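Local coordinates for protein putative xanthine dehydrogenase YAGS fad-binding subunit (Escherichia coli, PDB 5G5G) that probably oxidises aldehydes at a molybdenum and pterin cytosine dinucleotide centre, as the molybdenum-binding chain of a three-chain periplasmic aldehyde oxidase, at residues 300-305 with 330-335; 287-292 with 358-363. All blocks are in the same frame, centred on the assembly; numbering follows the deposited sequence.

Contact 1. Residues 300-305 with 330-335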
ATOM      1  N   THR C 300     -35.079 -12.363 -14.359  1.00 16.49           N
ATOM      2  CA  THR C 300     -35.948 -13.417 -13.874  1.00 16.72           C
ATOM      3  C   THR C 300     -35.204 -14.557 -13.167  1.00 16.96           C
ATOM      4  O   THR C 300     -35.844 -15.359 -12.479  1.00 16.95           O
ATOM      5  CB  THR C 300     -36.721 -14.030 -15.028  1.00 17.48           C
ATOM      6  OG1 THR C 300     -35.802 -14.498 -16.014  1.00 17.61           O
ATOM      7  CG2 THR C 300     -37.661 -12.970 -15.636  1.00 17.59           C
ATOM      8  N   ALA C 301     -33.891 -14.645 -13.377  1.00 16.68           N
ATOM      9  CA  ALA C 301     -33.123 -15.779 -12.897  1.00 16.78           C
ATOM     10  C   ALA C 301     -31.726 -15.328 -12.561  1.00 16.67           C
ATOM     11  O   ALA C 301     -31.068 -14.711 -13.395  1.00 15.70           O
ATOM     12  CB  ALA C 301     -33.112 -16.865 -13.971  1.00 17.26           C
ATOM     13  N   ILE C 302     -31.267 -15.541 -11.319  1.00 17.26           N
ATOM     14  CA  ILE C 302     -29.918 -15.141 -10.937  1.00 17.41           C
ATOM     15  C   ILE C 302     -29.301 -16.238 -10.089  1.00 16.70           C
ATOM     16  O   ILE C 302     -29.879 -16.701  -9.108  1.00 16.08           O
ATOM     17  CB  ILE C 302     -29.860 -13.760 -10.224  1.00 18.86           C
ATOM     18  CG1 ILE C 302     -28.405 -13.416  -9.860  1.00 18.91           C
ATOM     19  CG2 ILE C 302     -30.780 -13.691  -8.980  1.00 19.49           C
ATOM     20  CD1 ILE C 302     -28.268 -11.933  -9.572  1.00 20.09           C
ATOM     21  N   SER C 303     -28.148 -16.712 -10.523  1.00 16.31           N
ATOM     22  CA  SER C 303     -27.380 -17.731  -9.840  1.00 16.03           C
ATOM     23  C   SER C 303     -25.956 -17.193  -9.669  1.00 15.40           C
ATOM     24  O   SER C 303     -25.329 -16.671 -10.632  1.00 14.78           O
ATOM     25  CB  SER C 303     -27.345 -19.037 -10.610  1.00 16.82           C
ATOM     26  OG  SER C 303     -26.405 -19.992 -10.045  1.00 16.97           O
ATOM     27  N   HIS C 304     -25.437 -17.276  -8.440  1.00 14.87           N
ATOM     28  CA  HIS C 304     -24.059 -16.830  -8.188  1.00 14.68           C
ATOM     29  C   HIS C 304     -23.423 -17.859  -7.250  1.00 15.12           C
ATOM     30  O   HIS C 304     -23.923 -18.099  -6.134  1.00 15.33           O
ATOM     31  CB  HIS C 304     -24.072 -15.455  -7.569  1.00 14.26           C
ATOM     32  CG  HIS C 304     -22.737 -14.782  -7.488  1.00 13.77           C
ATOM     33  ND1 HIS C 304     -22.625 -13.455  -7.146  1.00 13.92           N
ATOM     34  CD2 HIS C 304     -21.479 -15.233  -7.684  1.00 13.63           C
ATOM     35  CE1 HIS C 304     -21.349 -13.111  -7.155  1.00 13.28           C
ATOM     36  NE2 HIS C 304     -20.631 -14.179  -7.455  1.00 13.39           N
ATOM     37  N   GLU C 305     -22.381 -18.519  -7.734  1.00 15.58           N
ATOM     38  CA  GLU C 305     -21.602 -19.437  -6.878  1.00 15.92           C
ATOM     39  C   GLU C 305     -20.178 -18.905  -6.814  1.00 15.79           C
ATOM     40  O   GLU C 305     -19.679 -18.369  -7.790  1.00 15.79           O
ATOM     41  CB  GLU C 305     -21.647 -20.856  -7.397  1.00 17.75           C
ATOM     42  CG  GLU C 305     -23.033 -21.450  -7.349  1.00 19.02           C
ATOM     43  CD  GLU C 305     -23.100 -22.904  -7.731  1.00 21.34           C
ATOM     44  OE1 GLU C 305     -22.228 -23.394  -8.468  1.00 21.96           O
ATOM     45  OE2 GLU C 305     -24.049 -23.578  -7.263  1.00 22.57           O
ATOM     46  N   ALA C 330     -37.213 -13.222  -9.415  1.00 16.52           N
ATOM     47  CA  ALA C 330     -38.000 -14.161  -8.607  1.00 17.24           C
ATOM     48  C   ALA C 330     -37.336 -15.521  -8.403  1.00 17.67           C
ATOM     49  O   ALA C 330     -37.751 -16.304  -7.509  1.00 18.96           O
ATOM     50  CB  ALA C 330     -39.380 -14.322  -9.221  1.00 18.16           C
ATOM     51  N   ASN C 331     -36.296 -15.823  -9.179  1.00 16.92           N
ATOM     52  CA  ASN C 331     -35.732 -17.164  -9.189  1.00 17.14           C
ATOM     53  C   ASN C 331     -34.255 -17.047  -9.020  1.00 16.59           C
ATOM     54  O   ASN C 331     -33.568 -16.430  -9.847  1.00 15.67           O
ATOM     55  CB  ASN C 331     -36.097 -17.873 -10.503  1.00 17.96           C
ATOM     56  CG  ASN C 331     -37.578 -17.877 -10.742  1.00 18.65           C
ATOM     57  OD1 ASN C 331     -38.302 -18.693 -10.166  1.00 19.41           O
ATOM     58  ND2 ASN C 331     -38.065 -16.936 -11.536  1.00 18.84           N
ATOM     59  N   ARG C 332     -33.786 -17.544  -7.883  1.00 16.43           N
ATOM     60  CA  ARG C 332     -32.447 -17.216  -7.404  1.00 15.72           C
ATOM     61  C   ARG C 332     -31.749 -18.393  -6.756  1.00 16.41           C
ATOM     62  O   ARG C 332     -32.366 -19.237  -6.096  1.00 16.88           O
ATOM     63  CB  ARG C 332     -32.524 -16.085  -6.337  1.00 15.42           C
ATOM     64  CG  ARG C 332     -33.610 -15.043  -6.597  1.00 15.19           C
ATOM     65  CD  ARG C 332     -33.653 -13.976  -5.505  1.00 14.85           C
ATOM     66  NE  ARG C 332     -32.518 -13.061  -5.510  1.00 14.40           N
ATOM     67  CZ  ARG C 332     -32.451 -11.856  -6.084  1.00 14.17           C
ATOM     68  NH1 ARG C 332     -33.472 -11.374  -6.730  1.00 14.49           N
ATOM     69  NH2 ARG C 332     -31.360 -11.121  -5.952  1.00 13.92           N
ATOM     70  N   HIS C 333     -30.450 -18.444  -6.945  1.00 16.58           N
ATOM     71  CA  HIS C 333     -29.621 -19.422  -6.262  1.00 17.36           C
ATOM     72  C   HIS C 333     -28.278 -18.779  -5.908  1.00 17.20           C
ATOM     73  O   HIS C 333     -27.631 -18.121  -6.756  1.00 16.90           O
ATOM     74  CB  HIS C 333     -29.479 -20.686  -7.107  1.00 18.47           C
ATOM     75  CG  HIS C 333     -28.301 -21.526  -6.745  1.00 18.51           C
ATOM     76  ND1 HIS C 333     -28.348 -22.469  -5.749  1.00 19.17           N
ATOM     77  CD2 HIS C 333     -27.036 -21.552  -7.228  1.00 18.57           C
ATOM     78  CE1 HIS C 333     -27.165 -23.050  -5.624  1.00 19.50           C
ATOM     79  NE2 HIS C 333     -26.334 -22.489  -6.487  1.00 19.53           N
ATOM     80  N   THR C 334     -27.856 -18.938  -4.652  1.00 16.78           N
ATOM     81  CA  THR C 334     -26.532 -18.489  -4.269  1.00 16.68           C
ATOM     82  C   THR C 334     -25.886 -19.551  -3.438  1.00 16.83           C
ATOM     83  O   THR C 334     -26.548 -20.291  -2.725  1.00 17.18           O
ATOM     84  CB  THR C 334     -26.537 -17.147  -3.486  1.00 16.84           C
ATOM     85  OG1 THR C 334     -27.574 -17.157  -2.511  1.00 17.62           O
ATOM     86  CG2 THR C 334     -26.816 -15.990  -4.343  1.00 17.05           C
ATOM     87  N   GLY C 335     -24.569 -19.665  -3.556  1.00 16.85           N
ATOM     88  CA  GLY C 335     -23.847 -20.661  -2.819  1.00 17.50           C
ATOM     89  C   GLY C 335     -22.380 -20.397  -2.715  1.00 17.32           C
ATOM     90  O   GLY C 335     -21.761 -19.894  -3.658  1.00 17.05           O
TER

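Contact 2. Residues 287-292 with 358-363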
ATOM      1  N   GLN C 287     -15.599 -17.314  -9.440  1.00 13.95           N
ATOM      2  CA  GLN C 287     -17.036 -17.074  -9.330  1.00 13.79           C
ATOM      3  C   GLN C 287     -17.759 -17.419 -10.629  1.00 14.50           C
ATOM      4  O   GLN C 287     -17.285 -17.058 -11.715  1.00 14.65           O
ATOM      5  CB  GLN C 287     -17.306 -15.630  -8.998  1.00 13.46           C
ATOM      6  CG  GLN C 287     -16.619 -15.154  -7.711  1.00 13.20           C
ATOM      7  CD  GLN C 287     -16.930 -13.724  -7.408  1.00 12.88           C
ATOM      8  OE1 GLN C 287     -18.093 -13.308  -7.318  1.00 13.03           O
ATOM      9  NE2 GLN C 287     -15.907 -12.973  -7.178  1.00 12.79           N
ATOM     10  N   HIS C 288     -18.911 -18.049 -10.498  1.00 14.58           N
ATOM     11  CA  HIS C 288     -19.711 -18.449 -11.664  1.00 15.25           C
ATOM     12  C   HIS C 288     -21.075 -17.763 -11.563  1.00 14.82           C
ATOM     13  O   HIS C 288     -21.810 -17.996 -10.594  1.00 14.58           O
ATOM     14  CB  HIS C 288     -19.824 -19.968 -11.683  1.00 16.56           C
ATOM     15  CG  HIS C 288     -20.476 -20.503 -12.911  1.00 18.09           C
ATOM     16  ND1 HIS C 288     -21.097 -21.731 -12.943  1.00 20.08           N
ATOM     17  CD2 HIS C 288     -20.624 -19.974 -14.144  1.00 18.60           C
ATOM     18  CE1 HIS C 288     -21.583 -21.944 -14.162  1.00 20.55           C
ATOM     19  NE2 HIS C 288     -21.303 -20.888 -14.909  1.00 19.46           N
ATOM     20  N   LEU C 289     -21.404 -16.937 -12.561  0.50 14.70           N
ATOM     21  CA  LEU C 289     -22.628 -16.144 -12.584  0.50 14.50           C
ATOM     22  C   LEU C 289     -23.461 -16.518 -13.797  0.50 15.04           C
ATOM     23  O   LEU C 289     -22.955 -16.501 -14.934  0.50 14.77           O
ATOM     24  CB  LEU C 289     -22.286 -14.662 -12.636  0.50 14.34           C
ATOM     25  CG  LEU C 289     -22.042 -14.074 -11.253  0.50 13.83           C
ATOM     26  CD1 LEU C 289     -21.250 -12.781 -11.345  0.50 13.98           C
ATOM     27  CD2 LEU C 289     -23.352 -13.795 -10.551  0.50 14.04           C
ATOM     28  N   ARG C 290     -24.724 -16.855 -13.546  1.00 15.15           N
ATOM     29  CA  ARG C 290     -25.674 -17.174 -14.605  1.00 16.00           C
ATOM     30  C   ARG C 290     -26.889 -16.269 -14.345  1.00 15.68           C
ATOM     31  O   ARG C 290     -27.540 -16.383 -13.284  1.00 15.66           O
ATOM     32  CB  ARG C 290     -26.046 -18.641 -14.582  1.00 17.54           C
ATOM     33  CG  ARG C 290     -24.823 -19.557 -14.684  1.00 19.04           C
ATOM     34  CD  ARG C 290     -25.217 -20.959 -14.295  1.00 20.82           C
ATOM     35  NE  ARG C 290     -25.912 -21.567 -15.368  1.00 23.29           N
ATOM     36  CZ  ARG C 290     -26.711 -22.649 -15.272  1.00 26.40           C
ATOM     37  NH1 ARG C 290     -26.961 -23.250 -14.082  1.00 27.06           N
ATOM     38  NH2 ARG C 290     -27.268 -23.142 -16.377  1.00 26.67           N
ATOM     39  N   ILE C 291     -27.147 -15.343 -15.264  1.00 15.06           N
ATOM     40  CA  ILE C 291     -28.234 -14.374 -15.104  1.00 15.03           C
ATOM     41  C   ILE C 291     -29.072 -14.327 -16.363  1.00 15.63           C
ATOM     42  O   ILE C 291     -28.554 -14.195 -17.444  1.00 15.42           O
ATOM     43  CB  ILE C 291     -27.738 -12.956 -14.791  1.00 14.74           C
ATOM     44  CG1 ILE C 291     -26.565 -13.018 -13.780  1.00 14.78           C
ATOM     45  CG2 ILE C 291     -28.892 -12.111 -14.273  1.00 14.73           C
ATOM     46  CD1 ILE C 291     -25.965 -11.685 -13.385  1.00 14.93           C
ATOM     47  N   GLY C 292     -30.395 -14.408 -16.185  1.00 15.61           N
ATOM     48  CA  GLY C 292     -31.326 -14.299 -17.284  1.00 16.40           C
ATOM     49  C   GLY C 292     -32.372 -13.252 -17.060  1.00 16.40           C
ATOM     50  O   GLY C 292     -32.767 -13.002 -15.902  1.00 16.18           O
ATOM     51  N   LEU C 358     -18.853  -8.010  -6.137  1.00 11.14           N
ATOM     52  CA  LEU C 358     -19.214  -6.963  -7.112  1.00 11.36           C
ATOM     53  C   LEU C 358     -18.218  -6.852  -8.228  1.00 11.33           C
ATOM     54  O   LEU C 358     -18.594  -6.457  -9.334  1.00 11.23           O
ATOM     55  CB  LEU C 358     -19.382  -5.599  -6.406  1.00 11.14           C
ATOM     56  CG  LEU C 358     -20.582  -5.578  -5.447  1.00 11.11           C
ATOM     57  CD1 LEU C 358     -20.428  -4.422  -4.469  1.00 11.25           C
ATOM     58  CD2 LEU C 358     -21.870  -5.400  -6.235  1.00 11.36           C
ATOM     59  N   MET C 359     -16.955  -7.209  -7.979  1.00 11.29           N
ATOM     60  CA  MET C 359     -15.974  -7.243  -9.093  1.00 11.99           C
ATOM     61  C   MET C 359     -16.453  -8.207 -10.214  1.00 12.44           C
ATOM     62  O   MET C 359     -16.242  -7.920 -11.388  1.00 13.16           O
ATOM     63  CB  MET C 359     -14.598  -7.648  -8.621  1.00 12.35           C
ATOM     64  CG  MET C 359     -13.843  -6.522  -7.932  1.00 12.07           C
ATOM     65  SD  MET C 359     -12.386  -7.006  -7.006  1.00 13.37           S
ATOM     66  CE  MET C 359     -11.188  -7.082  -8.317  1.00 13.67           C
ATOM     67  N   ALA C 360     -17.128  -9.274  -9.825  1.00 12.01           N
ATOM     68  CA  ALA C 360     -17.769 -10.208 -10.757  1.00 12.81           C
ATOM     69  C   ALA C 360     -19.183  -9.763 -11.182  1.00 13.13           C
ATOM     70  O   ALA C 360     -19.445  -9.674 -12.386  1.00 12.77           O
ATOM     71  CB  ALA C 360     -17.799 -11.598 -10.171  1.00 13.49           C
ATOM     72  N   LEU C 361     -20.099  -9.578 -10.221  1.00 12.46           N
ATOM     73  CA  LEU C 361     -21.469  -9.316 -10.549  1.00 13.17           C
ATOM     74  C   LEU C 361     -21.649  -8.104 -11.464  1.00 13.24           C
ATOM     75  O   LEU C 361     -22.482  -8.139 -12.404  1.00 13.36           O
ATOM     76  CB  LEU C 361     -22.330  -9.145  -9.264  1.00 12.94           C
ATOM     77  CG  LEU C 361     -23.764  -8.702  -9.438  1.00 13.05           C
ATOM     78  CD1 LEU C 361     -24.517  -9.801 -10.211  1.00 13.51           C
ATOM     79  CD2 LEU C 361     -24.378  -8.482  -8.072  1.00 13.25           C
ATOM     80  N   GLU C 362     -20.899  -7.033 -11.194  1.00 12.60           N
ATOM     81  CA  GLU C 362     -21.084  -5.768 -11.925  1.00 12.70           C
ATOM     82  C   GLU C 362     -20.489  -5.778 -13.339  1.00 12.88           C
ATOM     83  O   GLU C 362     -20.933  -5.021 -14.194  1.00 13.23           O
ATOM     84  CB  GLU C 362     -20.574  -4.591 -11.071  1.00 11.95           C
ATOM     85  CG  GLU C 362     -21.398  -4.446  -9.807  1.00 12.06           C
ATOM     86  CD  GLU C 362     -22.869  -4.117 -10.098  1.00 13.30           C
ATOM     87  OE1 GLU C 362     -23.115  -3.084 -10.768  1.00 12.94           O
ATOM     88  OE2 GLU C 362     -23.795  -4.880  -9.635  1.00 14.62           O
ATOM     89  N   ILE C 363     -19.589  -6.716 -13.615  1.00 12.26           N
ATOM     90  CA  ILE C 363     -19.243  -7.009 -15.045  1.00 12.30           C
ATOM     91  C   ILE C 363     -20.375  -7.811 -15.677  1.00 12.78           C
ATOM     92  O   ILE C 363     -20.778  -7.508 -16.793  1.00 13.81           O
ATOM     93  CB  ILE C 363     -17.897  -7.765 -15.229  1.00 12.35           C
ATOM     94  CG1 ILE C 363     -16.739  -6.958 -14.653  1.00 12.17           C
ATOM     95  CG2 ILE C 363     -17.673  -8.099 -16.686  1.00 12.56           C
ATOM     96  CD1 ILE C 363     -15.372  -7.655 -14.669  1.00 12.42           C
TER

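Contact 1. Residues 300-305 with 330-335
Ile302 and Arg332 lie side by side on the buried face of two parallel strands, and the branch methyl of Ile302 covers the centre of one face of the guanidinium, with CG2 3.8 Å from Arg332 CZ. A bend at the third torsion (chi3 71°) folds the arginine chain back over that methyl. Its charge lies against backbone oxygens: NH1 bonds to Gly329 and Tyr327, NH2 to Ser323.

Between the strands, Ile302 is gripped by both neighbours of Arg332: its N reaches Asn331 O at 2.9 Å, and His333 N reaches Ile302 O at 2.8 Å. His304 repeats the pattern, giving its N to His333 O and receiving Gly335 N.

On the reverse face Phe165 and Ala168 of helix 165-171 cover Ala301, while His333 and Glu305 are partly exposed. His333 NE2 donates to Glu305 OE2 at 2.6 Å, approaching the anti side of the carboxylate from somewhat outside its plane, with carboxylate and ring planes 59° apart. Ser303 OG touches the ring edge at CD2; with NE2 given to the carboxylate and ND1 bonded to Asn161 OD1, a protonated ring would probably be favoured. Pairing slackens at the exposed Ala330 end. There Asn331 ND2 donates in the carbonyl plane to Thr300 O at 2.9 Å and OD1 accepts from Asp164 N, so both ends of the amide are held, whereas the backbone bond to Thr300 O is weak.

Strand 299-310 thus pairs in parallel with 331-340 and antiparallel with 285-293, where Thr300 and Ala301 both face Gly292 in a classic beta bulge, within the mixed sheet of the molybdopterin-binding domain.

Contact 2. Residues 287-292 with 358-363
Gln287 reaches across to Ala360 with its amide, whose oxygen OE1 lies 3.3 Å from the alanine CB. The glutamine chain is extended beyond CG, which carries the amide over the small side chain of the helix. Polar partners beyond the contact fix its rotation: OE1 is bonded to the ring of His304, and NE2 to Thr285 OG1 and Pro356 O. A buried amide is thereby satisfied at both ends while one side of it rests on a methyl.

Two residues on, Leu289 directs a methyl at the flank of the helix. In the conformer described, one of two modelled, CD1 points into the helix backbone, 3.6 Å from Leu361 CA. The same CD1 lies against the Ala360 CB at 3.8 Å.

Such packing of a helix on a sheet is the layered alpha/beta arrangement seen here in the molybdopterin-binding domain: strand 287-292 and helix 358-363 run in nearly the same direction, 27° apart, with axes 9.2 Å from one another. Every second strand residue, Gln287, Leu289 and Ile291, faces the helix. His288 and Arg290 serve the other face, where Arg290 makes a cation-pi contact with Phe169.

Leu361 leaves the helix beside the strand rather than straight at it. With CG anti to the backbone N (chi1 173°), CD1 is brought back to the sheet, where the side chain lies roughly perpendicular to both Leu289 and Ile291. CD1 is 4.0 Å from Ile291 CD1 and slightly farther from Leu289 CD2. Ile291 continues the apolar seam along the same helix, touching Ala364, Ile365 and Leu368.

Overall arrangement
Contacts 1 and 2 have centres about 10 Å apart and share one five-stranded mixed sheet, in which strands 285-293 and 299-310 are antiparallel neighbours. Along the chain the order is 287-292, 300-305, 330-335, 358-363, so the outer pair of segments encloses the inner pair. Contact 1 works within the sheet, edge to edge; contact 2 joins the sheet to helix 354-372. They meet directly through two probable hydrogen bonds, Glu305 O with His288 N at 2.8 Å and His304 NE2 with Gln287 OE1 at 2.7 Å. Helix 165-171 lies on the opposite face from helix 354-372, giving this part of the cofactor-binding domain a layered core.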